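Local structure of periplasmic beta-glucosidase (Pseudomonas aeruginosa, 6R5T) at residues A39-G44 with D63-S68; A382-L387 with L464-D469; L607-Y612 with G719-Q724. The protein probably hydrolyses terminal, non-reducing beta-D-glucosyl residues, releasing beta-D-glucose, as a periplasmic member of glycoside hydrolase family 3. The protein carries 1 engineered substitution. All coordinates share one frame; numbering follows the deposited sequence.

Interaction 1 (A39-G44 with D63-S68); sequences ADIRAG and DQVRHS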
ATOM      1  N   ALA A  39      43.368  -4.200  19.526  1.00 22.64           N
ATOM      2  CA  ALA A  39      44.519  -4.845  18.840  1.00 23.77           C
ATOM      3  C   ALA A  39      44.385  -4.595  17.341  1.00 22.21           C
ATOM      4  O   ALA A  39      45.377  -4.312  16.680  1.00 22.82           O
ATOM      5  CB  ALA A  39      44.573  -6.320  19.133  1.00 25.10           C
ATOM      6  N   ASP A  40      43.159  -4.639  16.824  1.00 20.72           N
ATOM      7  CA  ASP A  40      42.950  -4.407  15.378  1.00 20.56           C
ATOM      8  C   ASP A  40      43.260  -2.961  15.045  1.00 18.35           C
ATOM      9  O   ASP A  40      43.820  -2.714  13.959  1.00 19.35           O
ATOM     10  CB  ASP A  40      41.542  -4.803  14.931  1.00 23.38           C
ATOM     11  CG  ASP A  40      41.366  -6.289  14.683  1.00 30.75           C
ATOM     12  OD1 ASP A  40      42.342  -7.053  14.852  1.00 34.05           O
ATOM     13  OD2 ASP A  40      40.237  -6.681  14.329  1.00 35.68           O
ATOM     14  N   ILE A  41      42.913  -2.007  15.895  1.00 19.63           N
ATOM     15  CA  ILE A  41      43.261  -0.585  15.640  1.00 18.95           C
ATOM     16  C   ILE A  41      44.792  -0.456  15.585  1.00 21.92           C
ATOM     17  O   ILE A  41      45.299   0.202  14.666  1.00 20.03           O
ATOM     18  CB  ILE A  41      42.659   0.348  16.686  1.00 19.73           C
ATOM     19  CG1 ILE A  41      41.123   0.307  16.665  1.00 18.61           C
ATOM     20  CG2 ILE A  41      43.236   1.740  16.525  1.00 19.84           C
ATOM     21  CD1 ILE A  41      40.518   0.915  17.922  1.00 20.57           C
ATOM     22  N   ARG A  42      45.500  -1.100  16.510  1.00 22.46           N
ATOM     23  CA  ARG A  42      46.980  -0.976  16.569  1.00 23.28           C
ATOM     24  C   ARG A  42      47.562  -1.540  15.278  1.00 22.83           C
ATOM     25  O   ARG A  42      48.624  -1.075  14.882  1.00 25.47           O
ATOM     26  CB  ARG A  42      47.539  -1.703  17.796  1.00 23.43           C
ATOM     27  CG  ARG A  42      47.207  -1.051  19.136  1.00 24.07           C
ATOM     28  CD  ARG A  42      48.016  -1.664  20.304  1.00 25.40           C
ATOM     29  NE  ARG A  42      47.650  -3.041  20.608  1.00 23.67           N
ATOM     30  CZ  ARG A  42      46.698  -3.400  21.478  1.00 25.26           C
ATOM     31  NH1 ARG A  42      45.975  -2.494  22.109  1.00 26.75           N
ATOM     32  NH2 ARG A  42      46.433  -4.677  21.678  1.00 28.98           N
ATOM     33  N   ALA A  43      46.902  -2.520  14.652  1.00 21.42           N
ATOM     34  CA  ALA A  43      47.350  -3.224  13.434  1.00 22.76           C
ATOM     35  C   ALA A  43      46.961  -2.465  12.156  1.00 22.77           C
ATOM     36  O   ALA A  43      47.271  -2.948  11.085  1.00 24.00           O
ATOM     37  CB  ALA A  43      46.763  -4.605  13.455  1.00 21.48           C
ATOM     38  N   GLY A  44      46.254  -1.341  12.246  1.00 20.48           N
ATOM     39  CA  GLY A  44      45.796  -0.596  11.052  1.00 21.43           C
ATOM     40  C   GLY A  44      44.579  -1.241  10.386  1.00 21.19           C
ATOM     41  O   GLY A  44      44.298  -0.936   9.211  1.00 23.33           O
ATOM     42  N   ASP A  63      44.142   6.672  20.847  1.00 22.49           N
ATOM     43  CA  ASP A  63      45.493   6.392  21.381  1.00 23.90           C
ATOM     44  C   ASP A  63      46.086   5.140  20.732  1.00 23.77           C
ATOM     45  O   ASP A  63      47.314   5.085  20.616  1.00 25.35           O
ATOM     46  CB  ASP A  63      45.501   6.247  22.894  1.00 22.88           C
ATOM     47  CG  ASP A  63      45.341   7.544  23.666  1.00 24.09           C
ATOM     48  OD1 ASP A  63      45.467   8.656  23.112  1.00 26.64           O
ATOM     49  OD2 ASP A  63      45.057   7.433  24.839  1.00 29.86           O
ATOM     50  N   GLN A  64      45.276   4.151  20.373  1.00 23.11           N
ATOM     51  CA  GLN A  64      45.771   2.876  19.819  1.00 21.81           C
ATOM     52  C   GLN A  64      46.360   3.118  18.437  1.00 22.49           C
ATOM     53  O   GLN A  64      47.196   2.307  18.001  1.00 20.20           O
ATOM     54  CB  GLN A  64      44.686   1.816  19.761  1.00 24.82           C
ATOM     55  CG  GLN A  64      44.047   1.560  21.114  1.00 27.89           C
ATOM     56  CD  GLN A  64      45.092   1.369  22.184  1.00 33.85           C
ATOM     57  OE1 GLN A  64      45.927   0.469  22.069  1.00 37.62           O
ATOM     58  NE2 GLN A  64      45.080   2.242  23.190  1.00 35.44           N
ATOM     59  N   VAL A  65      45.903   4.154  17.734  1.00 20.76           N
ATOM     60  CA  VAL A  65      46.380   4.463  16.356  1.00 22.37           C
ATOM     61  C   VAL A  65      47.890   4.723  16.356  1.00 24.30           C
ATOM     62  O   VAL A  65      48.532   4.386  15.364  1.00 25.37           O
ATOM     63  CB  VAL A  65      45.598   5.659  15.798  1.00 23.92           C
ATOM     64  CG1 VAL A  65      46.232   6.239  14.579  1.00 25.35           C
ATOM     65  CG2 VAL A  65      44.163   5.252  15.515  1.00 23.17           C
ATOM     66  N   ARG A  66      48.393   5.350  17.412  1.00 27.21           N
ATOM     67  CA  ARG A  66      49.837   5.695  17.529  1.00 31.47           C
ATOM     68  C   ARG A  66      50.678   4.429  17.355  1.00 26.49           C
ATOM     69  O   ARG A  66      51.900   4.569  17.084  1.00 26.92           O
ATOM     70  CB  ARG A  66      50.143   6.321  18.893  1.00 41.41           C
ATOM     71  CG  ARG A  66      49.423   7.630  19.208  1.00 55.49           C
ATOM     72  CD  ARG A  66      50.268   8.540  20.109  1.00 66.98           C
ATOM     73  NE  ARG A  66      49.751   9.019  21.395  1.00 73.18           N
ATOM     74  CZ  ARG A  66      49.824   8.348  22.550  1.00 80.63           C
ATOM     75  NH1 ARG A  66      50.307   7.114  22.579  1.00 84.72           N
ATOM     76  NH2 ARG A  66      49.373   8.903  23.666  1.00 77.85           N
ATOM     77  N   HIS A  67      50.128   3.221  17.555  1.00 24.42           N
ATOM     78  CA  HIS A  67      50.909   1.960  17.488  1.00 23.33           C
ATOM     79  C   HIS A  67      50.905   1.357  16.082  1.00 26.94           C
ATOM     80  O   HIS A  67      51.608   0.383  15.862  1.00 28.42           O
ATOM     81  CB  HIS A  67      50.424   0.921  18.502  1.00 29.66           C
ATOM     82  CG  HIS A  67      50.568   1.367  19.909  1.00 34.56           C
ATOM     83  ND1 HIS A  67      51.808   1.504  20.534  1.00 37.84           N
ATOM     84  CD2 HIS A  67      49.638   1.739  20.815  1.00 37.22           C
ATOM     85  CE1 HIS A  67      51.616   1.919  21.771  1.00 37.81           C
ATOM     86  NE2 HIS A  67      50.295   2.066  21.973  1.00 37.10           N
ATOM     87  N   SER A  68      50.124   1.887  15.139  1.00 23.88           N
ATOM     88  CA  SER A  68      50.070   1.322  13.767  1.00 23.00           C
ATOM     89  C   SER A  68      51.226   1.900  12.964  1.00 20.84           C
ATOM     90  O   SER A  68      51.844   2.898  13.398  1.00 24.01           O
ATOM     91  CB  SER A  68      48.726   1.599  13.082  1.00 22.88           C
ATOM     92  OG  SER A  68      48.515   2.977  12.930  1.00 24.31           O
TER
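Where the end of helix 34-42 meets residues 63-68, Ile41 makes the buried part of the contact. The Ile41 and Gln64 side chains cross at about a right angle, and Ile41 CG2, anti to the backbone N (chi1 -63° for CG1), lies 3.5 Å from Gln64 CB; the same methyl meets Val65 CG2 at 3.8 Å. Beside this apolar patch the backbones close in, with Ser68 CA 3.0 Å from Arg42 O in a CA-H...O contact. Ser68 OG, in the crowded position between N and C (chi1 62°), donates to Val65 O at 2.8 Å. That carbonyl also accepts from Ser68 N, so two donors pin the type I turn of Val65 to Ser68.

The outer side is looser and more polar. Arg42 and Gln64 lie side by side and point the same way, their guanidinium and amide planes nearly perpendicular. Arg42 NH1 gives a fairly straight bond to Gln64 OE1, 3.0 Å and in the guanidinium plane, although the donor stands above the carbonyl plane of the amide. Gln64 NE2 is satisfied by Ala60 O. The exposed His67 rests obliquely on the Arg42 chain, CD2 3.8 Å from Arg42 CD. Gly44, at positive phi, ends helix 34-42 in a Schellman motif, and the whole joins neighbouring outer helices of the TIM-barrel-like N-terminal domain.

Interaction 2 (A382-L387 with L464-D469); sequences AVIGPL and LRTARD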
ATOM      1  N   ALA A 382      -6.499  16.148  38.100  1.00 18.63           N
ATOM      2  CA  ALA A 382      -6.131  14.709  38.059  1.00 19.60           C
ATOM      3  C   ALA A 382      -5.215  14.487  36.842  1.00 20.41           C
ATOM      4  O   ALA A 382      -5.568  14.916  35.737  1.00 21.65           O
ATOM      5  CB  ALA A 382      -7.331  13.824  38.002  1.00 20.82           C
ATOM      6  N   VAL A 383      -4.044  13.901  37.068  1.00 18.01           N
ATOM      7  CA  VAL A 383      -3.061  13.606  35.992  1.00 18.42           C
ATOM      8  C   VAL A 383      -3.035  12.086  35.883  1.00 17.91           C
ATOM      9  O   VAL A 383      -2.618  11.386  36.833  1.00 17.88           O
ATOM     10  CB  VAL A 383      -1.691  14.212  36.288  1.00 19.40           C
ATOM     11  CG1 VAL A 383      -0.726  13.884  35.164  1.00 21.74           C
ATOM     12  CG2 VAL A 383      -1.794  15.692  36.550  1.00 20.84           C
ATOM     13  N   ILE A 384      -3.526  11.563  34.776  1.00 15.59           N
ATOM     14  CA  ILE A 384      -3.868  10.142  34.673  1.00 15.62           C
ATOM     15  C   ILE A 384      -3.300   9.557  33.383  1.00 17.57           C
ATOM     16  O   ILE A 384      -3.442  10.191  32.345  1.00 18.90           O
ATOM     17  CB  ILE A 384      -5.400   9.911  34.779  1.00 15.77           C
ATOM     18  CG1 ILE A 384      -5.896  10.370  36.166  1.00 17.31           C
ATOM     19  CG2 ILE A 384      -5.766   8.492  34.500  1.00 15.69           C
ATOM     20  CD1 ILE A 384      -7.391  10.373  36.300  1.00 17.39           C
ATOM     21  N   GLY A 385      -2.747   8.349  33.476  1.00 15.76           N
ATOM     22  CA  GLY A 385      -2.353   7.587  32.279  1.00 15.67           C
ATOM     23  C   GLY A 385      -0.922   7.087  32.366  1.00 13.72           C
ATOM     24  O   GLY A 385      -0.107   7.633  33.119  1.00 14.93           O
ATOM     25  N   PRO A 386      -0.609   6.058  31.566  1.00 14.41           N
ATOM     26  CA  PRO A 386       0.708   5.400  31.663  1.00 14.69           C
ATOM     27  C   PRO A 386       1.870   6.250  31.152  1.00 16.29           C
ATOM     28  O   PRO A 386       2.999   5.908  31.428  1.00 19.00           O
ATOM     29  CB  PRO A 386       0.514   4.128  30.847  1.00 14.97           C
ATOM     30  CG  PRO A 386      -0.606   4.442  29.884  1.00 15.20           C
ATOM     31  CD  PRO A 386      -1.524   5.363  30.656  1.00 14.00           C
ATOM     32  N   LEU A 387       1.602   7.330  30.444  1.00 15.52           N
ATOM     33  CA  LEU A 387       2.700   8.191  29.946  0.50 16.52           C
ATOM     34  C   LEU A 387       2.911   9.406  30.841  1.00 16.85           C
ATOM     35  O   LEU A 387       3.886  10.150  30.635  1.00 17.41           O
ATOM     36  CB  LEU A 387       2.404   8.526  28.487  0.50 16.41           C
ATOM     37  CG  LEU A 387       2.513   7.275  27.606  0.50 18.21           C
ATOM     38  CD1 LEU A 387       1.902   7.494  26.260  0.50 19.83           C
ATOM     39  CD2 LEU A 387       3.976   6.822  27.481  0.50 18.39           C
ATOM     40  N   LEU A 464     -10.639   6.324  38.368  1.00 16.99           N
ATOM     41  CA  LEU A 464     -11.998   6.933  38.464  1.00 19.17           C
ATOM     42  C   LEU A 464     -12.133   7.625  39.825  1.00 20.83           C
ATOM     43  O   LEU A 464     -12.624   8.736  39.837  1.00 18.72           O
ATOM     44  CB  LEU A 464     -13.073   5.891  38.277  1.00 20.61           C
ATOM     45  CG  LEU A 464     -13.197   5.281  36.893  1.00 21.90           C
ATOM     46  CD1 LEU A 464     -14.299   4.251  36.844  1.00 25.12           C
ATOM     47  CD2 LEU A 464     -13.441   6.385  35.871  1.00 24.81           C
ATOM     48  N   ARG A 465     -11.620   7.038  40.922  1.00 21.28           N
ATOM     49  CA  ARG A 465     -11.630   7.772  42.205  1.00 21.04           C
ATOM     50  C   ARG A 465     -10.865   9.077  42.120  1.00 20.55           C
ATOM     51  O   ARG A 465     -11.283  10.052  42.717  1.00 22.08           O
ATOM     52  CB  ARG A 465     -10.958   6.968  43.336  1.00 23.45           C
ATOM     53  CG  ARG A 465     -11.775   5.784  43.758  1.00 26.84           C
ATOM     54  CD  ARG A 465     -11.196   5.132  44.999  1.00 26.41           C
ATOM     55  NE  ARG A 465      -9.906   4.505  44.778  1.00 26.04           N
ATOM     56  CZ  ARG A 465      -8.761   4.953  45.267  1.00 27.73           C
ATOM     57  NH1 ARG A 465      -8.716   6.060  45.987  1.00 31.63           N
ATOM     58  NH2 ARG A 465      -7.639   4.292  45.034  1.00 33.24           N
ATOM     59  N   THR A 466      -9.695   9.068  41.459  1.00 16.82           N
ATOM     60  CA  THR A 466      -8.857  10.256  41.330  1.00 18.08           C
ATOM     61  C   THR A 466      -9.622  11.299  40.513  1.00 17.44           C
ATOM     62  O   THR A 466      -9.676  12.446  40.924  1.00 18.85           O
ATOM     63  CB  THR A 466      -7.526   9.813  40.701  1.00 18.71           C
ATOM     64  OG1 THR A 466      -7.015   8.799  41.558  1.00 22.57           O
ATOM     65  CG2 THR A 466      -6.562  10.951  40.538  1.00 21.15           C
ATOM     66  N   ALA A 467     -10.245  10.887  39.399  1.00 18.43           N
ATOM     67  CA  ALA A 467     -10.958  11.849  38.521  1.00 20.00           C
ATOM     68  C   ALA A 467     -12.140  12.474  39.284  1.00 21.36           C
ATOM     69  O   ALA A 467     -12.344  13.710  39.242  1.00 19.37           O
ATOM     70  CB  ALA A 467     -11.401  11.157  37.272  1.00 20.06           C
ATOM     71  N   ARG A 468     -12.830  11.657  40.051  1.00 21.40           N
ATOM     72  CA  ARG A 468     -14.033  12.111  40.809  1.00 23.03           C
ATOM     73  C   ARG A 468     -13.615  13.136  41.865  1.00 24.77           C
ATOM     74  O   ARG A 468     -14.422  13.995  42.230  1.00 25.55           O
ATOM     75  CB  ARG A 468     -14.695  10.902  41.445  1.00 22.18           C
ATOM     76  CG  ARG A 468     -15.488  10.013  40.512  1.00 23.90           C
ATOM     77  CD  ARG A 468     -15.894   8.782  41.282  1.00 26.62           C
ATOM     78  NE  ARG A 468     -16.223   7.691  40.398  1.00 28.01           N
ATOM     79  CZ  ARG A 468     -15.960   6.438  40.624  1.00 24.01           C
ATOM     80  NH1 ARG A 468     -15.326   6.081  41.732  1.00 26.51           N
ATOM     81  NH2 ARG A 468     -16.365   5.530  39.754  1.00 31.20           N
ATOM     82  N   ASP A 469     -12.378  13.115  42.317  1.00 21.69           N
ATOM     83  CA  ASP A 469     -11.891  14.035  43.357  1.00 25.32           C
ATOM     84  C   ASP A 469     -11.295  15.292  42.737  1.00 24.93           C
ATOM     85  O   ASP A 469     -10.720  16.091  43.481  1.00 27.43           O
ATOM     86  CB  ASP A 469     -10.869  13.307  44.231  1.00 29.58           C
ATOM     87  CG  ASP A 469     -10.743  13.930  45.610  1.00 36.17           C
ATOM     88  OD1 ASP A 469     -11.809  14.290  46.181  1.00 41.72           O
ATOM     89  OD2 ASP A 469      -9.588  14.062  46.084  1.00 43.25           O
TER
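Strand 382-384 and helix 464-468 run nearly antiparallel, 153° between their directions, with axes 8.3 Å apart. Ala382 and Ile384, two residues apart on the strand, both send their CB toward the helix, whereas Val383 between them turns away. Thr466 answers with its methyl: CG2 is anti to the backbone N (chi1 of OG1 -56°), which brings it to 3.9 Å from Ala382 CB. The same rotation leaves OG1 beside the backbone N, where it is bonded to Glu462 O one turn back, so the polar end is satisfied within the helix and an apolar surface is presented to the strand. Ala382 CB also approaches the helix backbone, 4.2 Å from Ala467 CA. Ile384, extended along CG1 (chi2 172°), reaches out with CD1 and meets Ala467 CB tip to tip at 4.2 Å. No hydrogen bond crosses this buried, purely apolar interface. Ala382 and Ile384 pair through their backbones with strand 472-478, and Val383 with strand 423-427, so the helix packs on one face of the mixed sheet of the family 3 C-terminal hydrolase domain; Thr466 also touches Leu425 and Ala427 of strand 423-427, while Ile384 and Ala467 both touch Leu506 of helix 497-508.

Interaction 3 (L607-Y612 with G719-Q724); sequences LYPFGY and GLDSAQ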
ATOM      1  N   LEU A 607      -8.603  12.437   9.119  1.00 11.88           N
ATOM      2  CA  LEU A 607      -9.240  13.096  10.278  1.00 12.65           C
ATOM      3  C   LEU A 607      -8.637  14.489  10.438  1.00 12.32           C
ATOM      4  O   LEU A 607      -9.391  15.446  10.602  1.00 13.23           O
ATOM      5  CB  LEU A 607      -9.025  12.284  11.554  1.00 13.64           C
ATOM      6  CG  LEU A 607      -9.709  12.903  12.770  1.00 15.81           C
ATOM      7  CD1 LEU A 607     -11.217  13.085  12.564  1.00 19.62           C
ATOM      8  CD2 LEU A 607      -9.498  12.052  13.986  1.00 16.76           C
ATOM      9  N   TYR A 608      -7.309  14.596  10.333  1.00 12.58           N
ATOM     10  CA  TYR A 608      -6.613  15.905  10.436  1.00 11.57           C
ATOM     11  C   TYR A 608      -5.705  15.979   9.220  1.00 12.19           C
ATOM     12  O   TYR A 608      -4.872  15.091   9.039  1.00 13.62           O
ATOM     13  CB  TYR A 608      -5.806  16.035  11.718  1.00 12.66           C
ATOM     14  CG  TYR A 608      -6.554  15.784  13.000  1.00 12.90           C
ATOM     15  CD1 TYR A 608      -7.524  16.656  13.459  1.00 13.55           C
ATOM     16  CD2 TYR A 608      -6.239  14.701  13.790  1.00 12.97           C
ATOM     17  CE1 TYR A 608      -8.171  16.432  14.668  1.00 13.76           C
ATOM     18  CE2 TYR A 608      -6.877  14.463  14.993  1.00 12.78           C
ATOM     19  CZ  TYR A 608      -7.850  15.340  15.442  1.00 13.60           C
ATOM     20  OH  TYR A 608      -8.473  15.121  16.655  1.00 15.64           O
ATOM     21  N   PRO A 609      -5.842  17.005   8.388  1.00 11.93           N
ATOM     22  CA  PRO A 609      -5.033  17.076   7.161  1.00 12.33           C
ATOM     23  C   PRO A 609      -3.638  17.654   7.420  1.00 11.73           C
ATOM     24  O   PRO A 609      -3.335  18.222   8.423  1.00 11.88           O
ATOM     25  CB  PRO A 609      -5.821  18.043   6.305  1.00 13.14           C
ATOM     26  CG  PRO A 609      -6.414  18.966   7.331  1.00 12.44           C
ATOM     27  CD  PRO A 609      -6.788  18.109   8.521  1.00 12.56           C
ATOM     28  N   PHE A 610      -2.781  17.447   6.442  1.00 11.30           N
ATOM     29  CA  PHE A 610      -1.456  18.084   6.393  1.00 10.43           C
ATOM     30  C   PHE A 610      -1.587  19.579   6.629  1.00 11.40           C
ATOM     31  O   PHE A 610      -2.481  20.234   6.049  1.00 12.68           O
ATOM     32  CB  PHE A 610      -0.854  17.839   5.024  1.00 11.62           C
ATOM     33  CG  PHE A 610       0.522  18.410   4.873  1.00 10.71           C
ATOM     34  CD1 PHE A 610       1.661  17.717   5.295  1.00 11.85           C
ATOM     35  CD2 PHE A 610       0.700  19.646   4.264  1.00 11.49           C
ATOM     36  CE1 PHE A 610       2.925  18.253   5.072  1.00 11.96           C
ATOM     37  CE2 PHE A 610       1.963  20.167   4.043  1.00 12.45           C
ATOM     38  CZ  PHE A 610       3.065  19.489   4.464  1.00 12.52           C
ATOM     39  N   GLY A 611      -0.768  20.106   7.511  1.00 11.30           N
ATOM     40  CA  GLY A 611      -0.740  21.541   7.829  1.00 11.29           C
ATOM     41  C   GLY A 611      -1.768  21.944   8.874  1.00 12.53           C
ATOM     42  O   GLY A 611      -1.821  23.158   9.178  1.00 14.21           O
ATOM     43  N   TYR A 612      -2.500  21.002   9.473  1.00 12.57           N
ATOM     44  CA  TYR A 612      -3.549  21.312  10.477  1.00 11.98           C
ATOM     45  C   TYR A 612      -2.916  21.615  11.830  1.00 12.14           C
ATOM     46  O   TYR A 612      -2.004  20.906  12.297  1.00 11.45           O
ATOM     47  CB  TYR A 612      -4.526  20.153  10.607  1.00 12.61           C
ATOM     48  CG  TYR A 612      -5.634  20.379  11.578  1.00 13.71           C
ATOM     49  CD1 TYR A 612      -6.706  21.183  11.296  1.00 17.93           C
ATOM     50  CD2 TYR A 612      -5.563  19.781  12.810  1.00 16.50           C
ATOM     51  CE1 TYR A 612      -7.723  21.352  12.230  1.00 17.42           C
ATOM     52  CE2 TYR A 612      -6.547  19.957  13.764  1.00 17.79           C
ATOM     53  CZ  TYR A 612      -7.631  20.713  13.466  1.00 18.33           C
ATOM     54  OH  TYR A 612      -8.576  20.844  14.460  1.00 23.60           O
ATOM     55  N   GLY A 719      -3.427  29.167   2.483  1.00 14.27           N
ATOM     56  CA  GLY A 719      -4.273  29.004   3.669  1.00 13.76           C
ATOM     57  C   GLY A 719      -3.448  28.549   4.859  1.00 12.67           C
ATOM     58  O   GLY A 719      -2.215  28.453   4.787  1.00 13.05           O
ATOM     59  N   LEU A 720      -4.149  28.343   5.967  1.00 12.71           N
ATOM     60  CA  LEU A 720      -3.502  27.918   7.238  1.00 12.57           C
ATOM     61  C   LEU A 720      -3.521  26.399   7.439  1.00 13.78           C
ATOM     62  O   LEU A 720      -3.013  25.928   8.466  1.00 14.05           O
ATOM     63  CB  LEU A 720      -4.209  28.649   8.382  1.00 14.52           C
ATOM     64  CG  LEU A 720      -4.204  30.159   8.264  1.00 15.40           C
ATOM     65  CD1 LEU A 720      -4.835  30.771   9.502  1.00 19.65           C
ATOM     66  CD2 LEU A 720      -2.801  30.739   8.077  1.00 16.71           C
ATOM     67  N   ASP A 721      -4.025  25.649   6.460  1.00 12.89           N
ATOM     68  CA  ASP A 721      -3.775  24.201   6.345  1.00 13.14           C
ATOM     69  C   ASP A 721      -4.075  23.807   4.897  1.00 13.31           C
ATOM     70  O   ASP A 721      -4.587  24.604   4.120  1.00 15.50           O
ATOM     71  CB  ASP A 721      -4.498  23.374   7.420  1.00 14.52           C
ATOM     72  CG  ASP A 721      -5.987  23.411   7.384  1.00 17.07           C
ATOM     73  OD1 ASP A 721      -6.530  23.187   6.308  1.00 19.48           O
ATOM     74  OD2 ASP A 721      -6.597  23.670   8.430  1.00 25.07           O
ATOM     75  N   SER A 722      -3.806  22.573   4.537  1.00 12.15           N
ATOM     76  CA  SER A 722      -3.985  22.079   3.161  1.00 14.14           C
ATOM     77  C   SER A 722      -5.458  21.941   2.776  1.00 14.82           C
ATOM     78  O   SER A 722      -5.730  21.842   1.551  1.00 17.11           O
ATOM     79  CB  SER A 722      -3.221  20.816   2.959  1.00 12.91           C
ATOM     80  OG  SER A 722      -3.771  19.734   3.687  1.00 13.84           O
ATOM     81  N   ALA A 723      -6.368  21.889   3.736  1.00 15.23           N
ATOM     82  CA  ALA A 723      -7.819  21.756   3.475  1.00 16.97           C
ATOM     83  C   ALA A 723      -8.560  23.092   3.428  1.00 21.26           C
ATOM     84  O   ALA A 723      -9.722  23.074   2.970  1.00 26.18           O
ATOM     85  CB  ALA A 723      -8.430  20.898   4.538  1.00 19.40           C
ATOM     86  N   GLN A 724      -8.018  24.154   3.993  1.00 16.42           N
ATOM     87  CA  GLN A 724      -8.729  25.457   4.185  1.00 17.91           C
ATOM     88  C   GLN A 724      -7.985  26.513   3.372  1.00 14.87           C
ATOM     89  O   GLN A 724      -7.280  27.345   3.932  1.00 19.13           O
ATOM     90  CB  GLN A 724      -8.823  25.845   5.656  1.00 19.10           C
ATOM     91  CG  GLN A 724      -9.577  24.798   6.466  1.00 23.38           C
ATOM     92  CD  GLN A 724      -9.868  25.304   7.856  1.00 34.57           C
ATOM     93  OE1 GLN A 724     -10.888  25.967   8.087  1.00 40.57           O
ATOM     94  NE2 GLN A 724      -8.943  25.056   8.783  1.00 34.40           N
TER
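The Phe610 ring turns its edge to the contact, with Ser722 CB near its plane; outside the two segments it stacks with Tyr578 and meets Trp98 at a steep angle. The Tyr612 ring likewise offers an edge: Asp721 OD2 lies near its plane, 3.8 Å from Tyr612 CD1, with the carboxylate turned 45° from the ring, while Tyr612 OH bonds to Leu366 O. Between these rings Phe610 O is gripped twice, by Ser722 N at 3.1 Å and by Ser722 OG at 2.7 Å. Both donors lie in the carbonyl plane, the hydroxyl on a lone pair, brought there by chi1 of 69°, which sets OG between N and C. The accepting carbonyl sits within a type II turn, Pro609 to Tyr612, in the C-terminal hydrolase domain; the donors belong to the loop joining strands 712-719 and 725-732 of the fibronectin type III-like domain. That loop is shaped by an Asx turn, Asp721 OD1 accepting from Ala723 N at 2.9 Å through its anti lone pair. Asp721 OD2 takes a straight bond from Gln724 NE2, 2.7 Å, arriving above the carboxylate plane. At Gly611, whose positive phi suits glycine, a CB would press on Asp721 CA; Pro609 CG packs on Ala723 CB at 3.9 Å.

Overall arrangement
Followed from the N terminus, the three contacts come in series, none nested in or crossing another. Interaction 1 closes a loop of 18 residues that includes strand 48-50 of the parallel barrel sheet and joins the two helices on either side of it in sequence. Interaction 2 spans 76 residues of the C-terminal hydrolase domain, including strand 423-427, and brings a helix onto the sheet of that domain. Interaction 3 closes the longest span, 106 residues without helix and rich in strand, and ties the hydrolase part to the fibronectin type III-like domain. Interactions 1 and 3 lie on opposite sides of the chain's centre, their centres about 56 Å apart; interactions 2 and 3 are nearer, centres about 33 Å apart.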